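Local coordinates for protein 3-methylaspartate ammonia-lyase (Citrobacter amalonaticus, PDB 1KKO) that catalyses the magnesium-dependent, reversible elimination of ammonia from (2S,3S)-3-methyl-L-aspartate to give mesaconate, at residues R148-V153 / C371-L376; I237-T242 / L270-P275; I304-W309 / H326-K331. All coordinates share one frame; numbering follows the deposited sequence.

Interaction 1: residues R148-V153 / C371-L376; sequences RLKTEV and CVHVAL
The imidazole of His373 meets the first turn of helix 150-157, with Lys150 over one face and Leu149 at the edge. The Lys150 chain crosses the imidazole at about a right angle; bent at chi3 (-73°), it brings CE over the face, 4.1 Å from the ring centroid in a CH-pi contact, displaced toward the rim. Its ammonium continues to a salt bridge with Asp140. Leu149 CB lies at the ring edge, 4.3 Å from His373 CE1, while CB of Lys150 packs 3.6 Å from His373 ND1. Thr151 N donates to His373 ND1 over 3.1 Å in a bent bond, although the exact place of ND1 is less sure, and the position of the Thr151 methyl against the ring is doubtful. The other ring nitrogen, NE2, bonds to Glu401. Leu149 is the N-cap residue, and its N donates almost straight to Glu152 OE1 (2.9 Å), a bond made three residues on as in one half of a capping box. An imidazole packed beneath Lys150 and against Leu149, with the first-turn N-H as an addition, thus joins the start of a helix in the N-terminal family region to helix 365-378 of the TIM-barrel region.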
loop_
_atom_site.group_PDB
_atom_site.type_symbol
_atom_site.label_atom_id
_atom_site.label_comp_id
_atom_site.label_asym_id
_atom_site.label_seq_id
_atom_site.Cartn_x
_atom_site.Cartn_y
_atom_site.Cartn_z
ATOM N N ARG A 148 -16.952 -11.769 -16.279
ATOM C CA ARG A 148 -16.006 -12.705 -15.702
ATOM C C ARG A 148 -14.997 -11.981 -14.843
ATOM O O ARG A 148 -14.789 -10.797 -15.009
ATOM C CB ARG A 148 -15.237 -13.437 -16.800
ATOM C CG ARG A 148 -16.052 -14.482 -17.547
ATOM C CD ARG A 148 -15.262 -15.179 -18.641
ATOM N NE ARG A 148 -14.980 -14.278 -19.745
ATOM C CZ ARG A 148 -14.201 -14.563 -20.784
ATOM N NH1 ARG A 148 -13.611 -15.747 -20.857
ATOM N NH2 ARG A 148 -14.022 -13.692 -21.755
ATOM N N LEU A 149 -14.381 -12.714 -13.932
ATOM C CA LEU A 149 -13.246 -12.179 -13.200
ATOM C C LEU A 149 -12.019 -12.311 -14.089
ATOM O O LEU A 149 -11.970 -13.165 -14.971
ATOM C CB LEU A 149 -13.008 -12.975 -11.930
ATOM C CG LEU A 149 -14.235 -13.162 -11.045
ATOM C CD1 LEU A 149 -13.852 -13.857 -9.764
ATOM C CD2 LEU A 149 -14.916 -11.836 -10.761
ATOM N N LYS A 150 -11.004 -11.496 -13.851
ATOM C CA LYS A 150 -9.777 -11.610 -14.625
ATOM C C LYS A 150 -9.215 -13.034 -14.559
ATOM O O LYS A 150 -8.770 -13.567 -15.571
ATOM C CB LYS A 150 -8.752 -10.594 -14.147
ATOM C CG LYS A 150 -9.080 -9.160 -14.582
ATOM C CD LYS A 150 -8.013 -8.162 -14.119
ATOM C CE LYS A 150 -8.049 -7.891 -12.620
ATOM N NZ LYS A 150 -9.328 -7.277 -12.187
ATOM N N THR A 151 -9.270 -13.661 -13.390
ATOM C CA THR A 151 -8.774 -15.026 -13.251
ATOM C C THR A 151 -9.488 -15.958 -14.222
ATOM O O THR A 151 -8.872 -16.855 -14.805
ATOM C CB THR A 151 -8.990 -15.555 -11.820
ATOM O OG1 THR A 151 -10.372 -15.531 -11.462
ATOM C CG2 THR A 151 -8.389 -14.706 -10.828
ATOM N N GLU A 152 -10.798 -15.780 -14.351
ATOM C CA GLU A 152 -11.609 -16.648 -15.213
ATOM C C GLU A 152 -11.254 -16.464 -16.670
ATOM O O GLU A 152 -11.271 -17.423 -17.450
ATOM C CB GLU A 152 -13.095 -16.372 -14.987
ATOM C CG GLU A 152 -13.573 -16.819 -13.620
ATOM C CD GLU A 152 -15.031 -16.505 -13.391
ATOM O OE1 GLU A 152 -15.434 -15.357 -13.628
ATOM O OE2 GLU A 152 -15.781 -17.418 -12.997
ATOM N N VAL A 153 -10.944 -15.250 -17.076
ATOM C CA VAL A 153 -10.564 -15.015 -18.452
ATOM C C VAL A 153 -9.299 -15.801 -18.756
ATOM O O VAL A 153 -9.190 -16.423 -19.821
ATOM C CB VAL A 153 -10.325 -13.517 -18.734
ATOM C CG1 VAL A 153 -9.767 -13.317 -20.130
ATOM C CG2 VAL A 153 -11.610 -12.718 -18.564
ATOM N N CYS A 371 -1.968 -9.098 -10.862
ATOM C CA CYS A 371 -1.103 -10.258 -10.724
ATOM C C CYS A 371 -1.728 -11.360 -9.872
ATOM O O CYS A 371 -1.458 -12.545 -10.102
ATOM C CB CYS A 371 0.257 -9.869 -10.153
ATOM S SG CYS A 371 1.355 -9.058 -11.363
ATOM N N VAL A 372 -2.527 -10.999 -8.873
ATOM C CA VAL A 372 -3.201 -12.013 -8.082
ATOM C C VAL A 372 -4.070 -12.913 -8.962
ATOM O O VAL A 372 -4.114 -14.137 -8.787
ATOM C CB VAL A 372 -4.053 -11.379 -6.961
ATOM C CG1 VAL A 372 -4.955 -12.412 -6.297
ATOM C CG2 VAL A 372 -3.146 -10.743 -5.928
ATOM N N HIS A 373 -4.758 -12.312 -9.926
ATOM C CA HIS A 373 -5.609 -13.085 -10.822
ATOM C C HIS A 373 -4.802 -13.982 -11.740
ATOM O O HIS A 373 -5.182 -15.122 -11.990
ATOM C CB HIS A 373 -6.522 -12.165 -11.608
ATOM C CG HIS A 373 -7.582 -11.545 -10.757
ATOM N ND1 HIS A 373 -8.896 -11.966 -10.775
ATOM C CD2 HIS A 373 -7.501 -10.575 -9.815
ATOM C CE1 HIS A 373 -9.577 -11.269 -9.881
ATOM N NE2 HIS A 373 -8.758 -10.410 -9.296
ATOM N N VAL A 374 -3.689 -13.474 -12.239
ATOM C CA VAL A 374 -2.802 -14.284 -13.039
ATOM C C VAL A 374 -2.340 -15.497 -12.245
ATOM O O VAL A 374 -2.363 -16.611 -12.762
ATOM C CB VAL A 374 -1.629 -13.446 -13.508
ATOM C CG1 VAL A 374 -0.528 -14.313 -14.095
ATOM C CG2 VAL A 374 -2.118 -12.396 -14.519
ATOM N N ALA A 375 -1.974 -15.305 -10.982
ATOM C CA ALA A 375 -1.466 -16.386 -10.153
ATOM C C ALA A 375 -2.535 -17.405 -9.821
ATOM O O ALA A 375 -2.295 -18.613 -9.842
ATOM C CB ALA A 375 -0.855 -15.829 -8.882
ATOM N N LEU A 376 -3.731 -16.947 -9.494
ATOM C CA LEU A 376 -4.794 -17.865 -9.128
ATOM C C LEU A 376 -5.124 -18.796 -10.276
ATOM O O LEU A 376 -5.518 -19.942 -10.047
ATOM C CB LEU A 376 -6.037 -17.110 -8.685
ATOM C CG LEU A 376 -5.972 -16.534 -7.274
ATOM C CD1 LEU A 376 -7.188 -15.670 -7.015
ATOM C CD2 LEU A 376 -5.872 -17.656 -6.234
#

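Interaction 2: residues I237-T242 / L270-P275; sequences IDVYGT and LYIEGP
Asp238 and Glu273 both carry CG anti to the backbone N (chi1 -169° and -178°); their directly paired positions put both side chains on one face of the parallel sheet, and these torsions then bring the two carboxyl groups together. The Glu273 chain stays extended, and the two carboxylates stack with their planes 11° apart, Asp238 OD2 lying 3.9 Å from Glu273 OE1. Both residues bind magnesium, so this close approach of like charges is consistent with a site built to receive the cation. Glu273 has further partners: His236 bonds to OE1 and Gln329 to OE2. Asp238 OD1 accepts from Tyr240 N at 3.2 Å, forming an Asx turn, and the same oxygen sits above one face of the Tyr240 ring, offset toward its rim. The phenol hydroxyl beyond that ring bonds to His194, the transition-state stabiliser.

The backbones are stitched by alternating bonds: Ile237 N to Tyr271 O, Glu273 N to Ile237 O at 2.8 Å, and Val239 N to Glu273 O. Past the strand ends, Gly241 N reaches Gly274 O at 2.7 Å, so pairing continues into the loops. There Thr242 N closes a type I' turn onto Val239 O, which also accepts from Thr242 OG1. On the sheet face of Ile237 and Ile272 the contact is apolar, Ile272 CD1 coming 4.2 Å from Ile237 CB. Val239, a loop residue just past the strand, packs its CG2 on Ile272 CG2 at 4.0 Å. Helix 209-225 covers Ile237 with Leu211, Val215 and Leu218. Strand 191-194 flanks strand 234-238, and strand 303-306 follows strand 270-273 in the barrel.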
loop_
_atom_site.group_PDB
_atom_site.type_symbol
_atom_site.label_atom_id
_atom_site.label_comp_id
_atom_site.label_asym_id
_atom_site.label_seq_id
_atom_site.Cartn_x
_atom_site.Cartn_y
_atom_site.Cartn_z
ATOM N N ILE A 237 15.705 -15.877 1.270
ATOM C CA ILE A 237 16.600 -14.750 1.448
ATOM C C ILE A 237 17.324 -14.474 0.141
ATOM O O ILE A 237 17.820 -15.392 -0.501
ATOM C CB ILE A 237 17.600 -15.060 2.582
ATOM C CG1 ILE A 237 16.850 -15.168 3.921
ATOM C CG2 ILE A 237 18.704 -14.005 2.637
ATOM C CD1 ILE A 237 17.670 -15.757 5.066
ATOM N N ASP A 238 17.346 -13.202 -0.257
ATOM C CA ASP A 238 17.980 -12.761 -1.497
ATOM C C ASP A 238 19.321 -12.135 -1.161
ATOM O O ASP A 238 19.402 -11.163 -0.387
ATOM C CB ASP A 238 17.090 -11.731 -2.195
ATOM C CG ASP A 238 17.527 -11.406 -3.621
ATOM O OD1 ASP A 238 18.671 -11.728 -4.058
ATOM O OD2 ASP A 238 16.727 -10.793 -4.377
ATOM N N VAL A 239 20.372 -12.688 -1.755
ATOM C CA VAL A 239 21.733 -12.258 -1.451
ATOM C C VAL A 239 22.440 -11.482 -2.556
ATOM O O VAL A 239 23.625 -11.189 -2.436
ATOM C CB VAL A 239 22.590 -13.436 -0.987
ATOM C CG1 VAL A 239 21.926 -14.132 0.187
ATOM C CG2 VAL A 239 22.821 -14.429 -2.117
ATOM N N TYR A 240 21.739 -11.142 -3.628
ATOM C CA TYR A 240 22.277 -10.208 -4.618
ATOM C C TYR A 240 23.691 -10.516 -5.072
ATOM O O TYR A 240 24.512 -9.605 -5.235
ATOM C CB TYR A 240 22.194 -8.774 -4.073
ATOM C CG TYR A 240 20.764 -8.337 -3.999
ATOM C CD1 TYR A 240 20.005 -8.614 -2.880
ATOM C CD2 TYR A 240 20.154 -7.712 -5.072
ATOM C CE1 TYR A 240 18.682 -8.253 -2.806
ATOM C CE2 TYR A 240 18.820 -7.338 -5.010
ATOM C CZ TYR A 240 18.095 -7.619 -3.875
ATOM O OH TYR A 240 16.767 -7.265 -3.803
ATOM N N GLY A 241 23.954 -11.793 -5.318
ATOM C CA GLY A 241 25.240 -12.238 -5.828
ATOM C C GLY A 241 26.386 -12.206 -4.843
ATOM O O GLY A 241 27.515 -12.546 -5.214
ATOM N N THR A 242 26.127 -11.846 -3.590
ATOM C CA THR A 242 27.238 -11.652 -2.648
ATOM C C THR A 242 27.968 -12.933 -2.278
ATOM O O THR A 242 29.158 -12.890 -1.980
ATOM C CB THR A 242 26.800 -10.901 -1.375
ATOM O OG1 THR A 242 25.707 -11.590 -0.760
ATOM C CG2 THR A 242 26.294 -9.495 -1.711
ATOM N N LEU A 270 14.537 -23.676 3.412
ATOM C CA LEU A 270 15.355 -22.520 3.096
ATOM C C LEU A 270 15.601 -22.399 1.603
ATOM O O LEU A 270 15.953 -23.368 0.928
ATOM C CB LEU A 270 16.689 -22.592 3.848
ATOM C CG LEU A 270 17.685 -21.460 3.601
ATOM C CD1 LEU A 270 17.141 -20.128 4.118
ATOM C CD2 LEU A 270 19.023 -21.781 4.258
ATOM N N TYR A 271 15.395 -21.177 1.110
ATOM C CA TYR A 271 15.670 -20.810 -0.264
ATOM C C TYR A 271 16.632 -19.626 -0.274
ATOM O O TYR A 271 16.443 -18.668 0.489
ATOM C CB TYR A 271 14.392 -20.360 -0.956
ATOM C CG TYR A 271 13.446 -21.458 -1.373
ATOM C CD1 TYR A 271 12.729 -22.182 -0.439
ATOM C CD2 TYR A 271 13.260 -21.758 -2.709
ATOM C CE1 TYR A 271 11.854 -23.196 -0.828
ATOM C CE2 TYR A 271 12.364 -22.748 -3.114
ATOM C CZ TYR A 271 11.666 -23.456 -2.168
ATOM O OH TYR A 271 10.779 -24.438 -2.570
ATOM N N ILE A 272 17.642 -19.693 -1.141
ATOM C CA ILE A 272 18.577 -18.590 -1.321
ATOM C C ILE A 272 18.466 -18.094 -2.754
ATOM O O ILE A 272 18.710 -18.839 -3.696
ATOM C CB ILE A 272 20.026 -19.031 -1.032
ATOM C CG1 ILE A 272 20.189 -19.485 0.422
ATOM C CG2 ILE A 272 21.007 -17.897 -1.380
ATOM C CD1 ILE A 272 19.950 -18.415 1.474
ATOM N N GLU A 273 18.054 -16.842 -2.902
ATOM C CA GLU A 273 17.886 -16.233 -4.214
ATOM C C GLU A 273 19.125 -15.447 -4.616
ATOM O O GLU A 273 19.747 -14.779 -3.786
ATOM C CB GLU A 273 16.639 -15.335 -4.225
ATOM C CG GLU A 273 16.365 -14.690 -5.577
ATOM C CD GLU A 273 14.991 -14.060 -5.694
ATOM O OE1 GLU A 273 14.299 -13.889 -4.677
ATOM O OE2 GLU A 273 14.606 -13.718 -6.827
ATOM N N GLY A 274 19.475 -15.545 -5.889
ATOM C CA GLY A 274 20.602 -14.810 -6.427
ATOM C C GLY A 274 21.935 -15.088 -5.757
ATOM O O GLY A 274 22.639 -14.165 -5.382
ATOM N N PRO A 275 22.328 -16.342 -5.597
ATOM C CA PRO A 275 23.589 -16.608 -4.895
ATOM C C PRO A 275 24.819 -15.990 -5.567
ATOM O O PRO A 275 25.746 -15.578 -4.858
ATOM C CB PRO A 275 23.671 -18.135 -4.903
ATOM C CG PRO A 275 22.823 -18.557 -6.024
ATOM C CD PRO A 275 21.657 -17.593 -5.999
#

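Interaction 3: residues I304-W309 / H326-K331; sequences IVADEW and HMVQIK. With SO4 (sulfate ion), chain C.
Ile304 O is gripped by two successive backbone donors, His326 N at 3.2 Å and Met327 N at 3.3 Å, both through bent bonds. The neighbouring Ile304 N gives a straighter bond to His326 ND1 (3.0 Å, 169°), approaching tilted from the imidazole plane by 29°. Regular parallel pairing follows, with Ala306 N bonded to Met327 O and Gln329 N to Ala306 O. Val305 and the selenomethionine Met327 lie side by side and point the same way, Val305 CG2 being 3.9 Å from Met327 SE. On the other sheet face Ala306 CB meets Val328 CG1 at 4.0 Å.

At the C-terminal ends Asp307, a magnesium ligand, runs alongside substrate-binding Gln329, their carboxylate and amide planes 20° apart. A water joins Asp307 OD2 to Gln329 NE2, which Glu273 also holds. A second water bridges that carboxylate oxygen to NZ of Lys331, the proton acceptor. NZ also bonds to Gln329 OE1 at 3.2 Å, to Gly359 O, and to sulfate O4 at 2.7 Å. The sulfate, probably from the crystallisation liquor, is also held by substrate-binding Thr360, Cys361 and Gln172, consistent with its sitting in the substrate pocket. Helix 313-321 connects these strands in a beta-alpha-beta unit, helix 281-298 packs on Ile304 and Ala306, and strands 270-273 and 354-357 flank the pair.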
loop_
_atom_site.group_PDB
_atom_site.type_symbol
_atom_site.label_atom_id
_atom_site.label_comp_id
_atom_site.label_asym_id
_atom_site.label_seq_id
_atom_site.Cartn_x
_atom_site.Cartn_y
_atom_site.Cartn_z
ATOM N N ILE A 304 17.950 -23.027 -4.478
ATOM C CA ILE A 304 18.369 -21.727 -5.011
ATOM C C ILE A 304 17.375 -21.225 -6.055
ATOM O O ILE A 304 16.699 -21.998 -6.748
ATOM C CB ILE A 304 19.836 -21.708 -5.537
ATOM C CG1 ILE A 304 20.039 -22.683 -6.694
ATOM C CG2 ILE A 304 20.808 -21.959 -4.385
ATOM C CD1 ILE A 304 21.351 -22.474 -7.444
ATOM N N VAL A 305 17.302 -19.899 -6.127
ATOM C CA VAL A 305 16.364 -19.192 -6.975
ATOM C C VAL A 305 17.111 -18.292 -7.957
ATOM O O VAL A 305 17.930 -17.464 -7.549
ATOM C CB VAL A 305 15.437 -18.297 -6.125
ATOM C CG1 VAL A 305 14.326 -17.708 -6.991
ATOM C CG2 VAL A 305 14.857 -19.067 -4.961
ATOM N N ALA A 306 16.821 -18.432 -9.247
ATOM C CA ALA A 306 17.368 -17.546 -10.262
ATOM C C ALA A 306 16.606 -16.239 -10.259
ATOM O O ALA A 306 15.411 -16.191 -9.997
ATOM C CB ALA A 306 17.286 -18.174 -11.610
ATOM N N ASP A 307 17.302 -15.165 -10.586
ATOM C CA ASP A 307 16.674 -13.853 -10.662
ATOM C C ASP A 307 17.416 -13.015 -11.703
ATOM O O ASP A 307 16.919 -12.817 -12.811
ATOM C CB ASP A 307 16.688 -13.210 -9.282
ATOM C CG ASP A 307 16.131 -11.816 -9.271
ATOM O OD1 ASP A 307 15.345 -11.445 -10.167
ATOM O OD2 ASP A 307 16.430 -11.012 -8.365
ATOM N N GLU A 308 18.610 -12.545 -11.354
ATOM C CA GLU A 308 19.414 -11.750 -12.280
ATOM C C GLU A 308 19.614 -12.491 -13.608
ATOM O O GLU A 308 19.948 -13.674 -13.628
ATOM C CB GLU A 308 20.790 -11.438 -11.680
ATOM C CG GLU A 308 20.810 -10.762 -10.314
ATOM C CD GLU A 308 20.838 -11.729 -9.132
ATOM O OE1 GLU A 308 20.390 -12.893 -9.268
ATOM O OE2 GLU A 308 21.313 -11.312 -8.048
ATOM N N TRP A 309 19.422 -11.759 -14.700
ATOM C CA TRP A 309 19.598 -12.225 -16.079
ATOM C C TRP A 309 18.477 -13.140 -16.549
ATOM O O TRP A 309 18.524 -13.639 -17.675
ATOM C CB TRP A 309 20.980 -12.854 -16.300
ATOM C CG TRP A 309 22.030 -11.860 -15.919
ATOM C CD1 TRP A 309 22.792 -11.877 -14.799
ATOM C CD2 TRP A 309 22.349 -10.646 -16.604
ATOM N NE1 TRP A 309 23.604 -10.768 -14.760
ATOM C CE2 TRP A 309 23.348 -9.996 -15.861
ATOM C CE3 TRP A 309 21.913 -10.060 -17.789
ATOM C CZ2 TRP A 309 23.896 -8.778 -16.250
ATOM C CZ3 TRP A 309 22.473 -8.853 -18.181
ATOM C CH2 TRP A 309 23.449 -8.234 -17.412
ATOM N N HIS A 326 16.338 -24.482 -8.654
ATOM C CA HIS A 326 15.086 -25.069 -8.206
ATOM C C HIS A 326 13.872 -24.214 -8.471
ATOM O O HIS A 326 12.775 -24.731 -8.608
ATOM C CB HIS A 326 15.170 -25.345 -6.714
ATOM C CG HIS A 326 16.368 -26.147 -6.339
ATOM N ND1 HIS A 326 17.573 -25.563 -6.022
ATOM C CD2 HIS A 326 16.563 -27.485 -6.266
ATOM C CE1 HIS A 326 18.459 -26.508 -5.765
ATOM N NE2 HIS A 326 17.871 -27.682 -5.899
HETATM N N MSE A 327 14.081 -22.902 -8.517
HETATM C CA MSE A 327 13.003 -21.934 -8.633
HETATM C C MSE A 327 13.519 -20.749 -9.417
HETATM O O MSE A 327 14.704 -20.435 -9.350
HETATM C CB MSE A 327 12.591 -21.485 -7.232
HETATM C CG MSE A 327 11.515 -20.424 -7.180
HETATM SE SE MSE A 327 11.074 -19.936 -5.347
HETATM C CE MSE A 327 9.585 -21.123 -5.091
ATOM N N VAL A 328 12.638 -20.111 -10.182
ATOM C CA VAL A 328 12.986 -18.899 -10.907
ATOM C C VAL A 328 12.040 -17.768 -10.527
ATOM O O VAL A 328 10.834 -17.981 -10.433
ATOM C CB VAL A 328 12.903 -19.072 -12.441
ATOM C CG1 VAL A 328 14.006 -19.970 -12.953
ATOM C CG2 VAL A 328 11.579 -19.597 -12.859
ATOM N N GLN A 329 12.586 -16.575 -10.301
ATOM C CA GLN A 329 11.732 -15.396 -10.111
ATOM C C GLN A 329 11.287 -14.849 -11.470
ATOM O O GLN A 329 12.100 -14.319 -12.236
ATOM C CB GLN A 329 12.372 -14.250 -9.308
ATOM C CG GLN A 329 11.280 -13.158 -9.159
ATOM C CD GLN A 329 11.610 -11.883 -8.413
ATOM O OE1 GLN A 329 10.858 -10.902 -8.539
ATOM N NE2 GLN A 329 12.708 -11.865 -7.665
ATOM N N ILE A 330 9.995 -15.009 -11.746
ATOM C CA ILE A 330 9.320 -14.434 -12.897
ATOM C C ILE A 330 8.977 -13.016 -12.418
ATOM O O ILE A 330 8.006 -12.802 -11.692
ATOM C CB ILE A 330 8.087 -15.302 -13.210
ATOM C CG1 ILE A 330 8.526 -16.741 -13.549
ATOM C CG2 ILE A 330 7.242 -14.717 -14.334
ATOM C CD1 ILE A 330 7.376 -17.720 -13.647
ATOM N N LYS A 331 9.843 -12.069 -12.749
ATOM C CA LYS A 331 9.737 -10.711 -12.201
ATOM C C LYS A 331 8.781 -9.956 -13.106
ATOM O O LYS A 331 9.158 -9.383 -14.128
ATOM C CB LYS A 331 11.097 -10.052 -12.106
ATOM C CG LYS A 331 11.051 -8.774 -11.298
ATOM C CD LYS A 331 12.431 -8.233 -10.980
ATOM C CE LYS A 331 12.433 -7.325 -9.759
ATOM N NZ LYS A 331 12.430 -8.100 -8.505
HETATM S S SO4 C . 12.428 -5.229 -6.096
HETATM O O1 SO4 C . 12.188 -4.556 -7.397
HETATM O O2 SO4 C . 13.685 -4.559 -5.592
HETATM O O3 SO4 C . 11.315 -4.990 -5.184
HETATM O O4 SO4 C . 12.688 -6.685 -6.207
HETATM O O HOH W 1 14.893 -8.990 -8.989
HETATM O O HOH W 2 15.035 -9.982 -6.398
#

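Overall arrangement
Interactions 2 and 3 come in series along the chain and are both nested within the long loop closed by interaction 1. Their centres lie about 10 Å apart on one parallel barrel sheet, where strands 270-273 and 303-306 are neighbours; Gly274 N and Val305 O, 3.0 Å apart, probably continue the pairing between them. Together they bring the magnesium ligands Asp238, Glu273 and Asp307 beside Gln329 and Lys331, at the C-terminal ends of the strands as is usual for the enolase superfamily. Interaction 1 is a helix-to-helix contact away from these sites, its centre about 30 Å from that of interaction 2 and about 23 Å from that of interaction 3, linking the N-terminal region to helix 365-378 on the outside of the barrel.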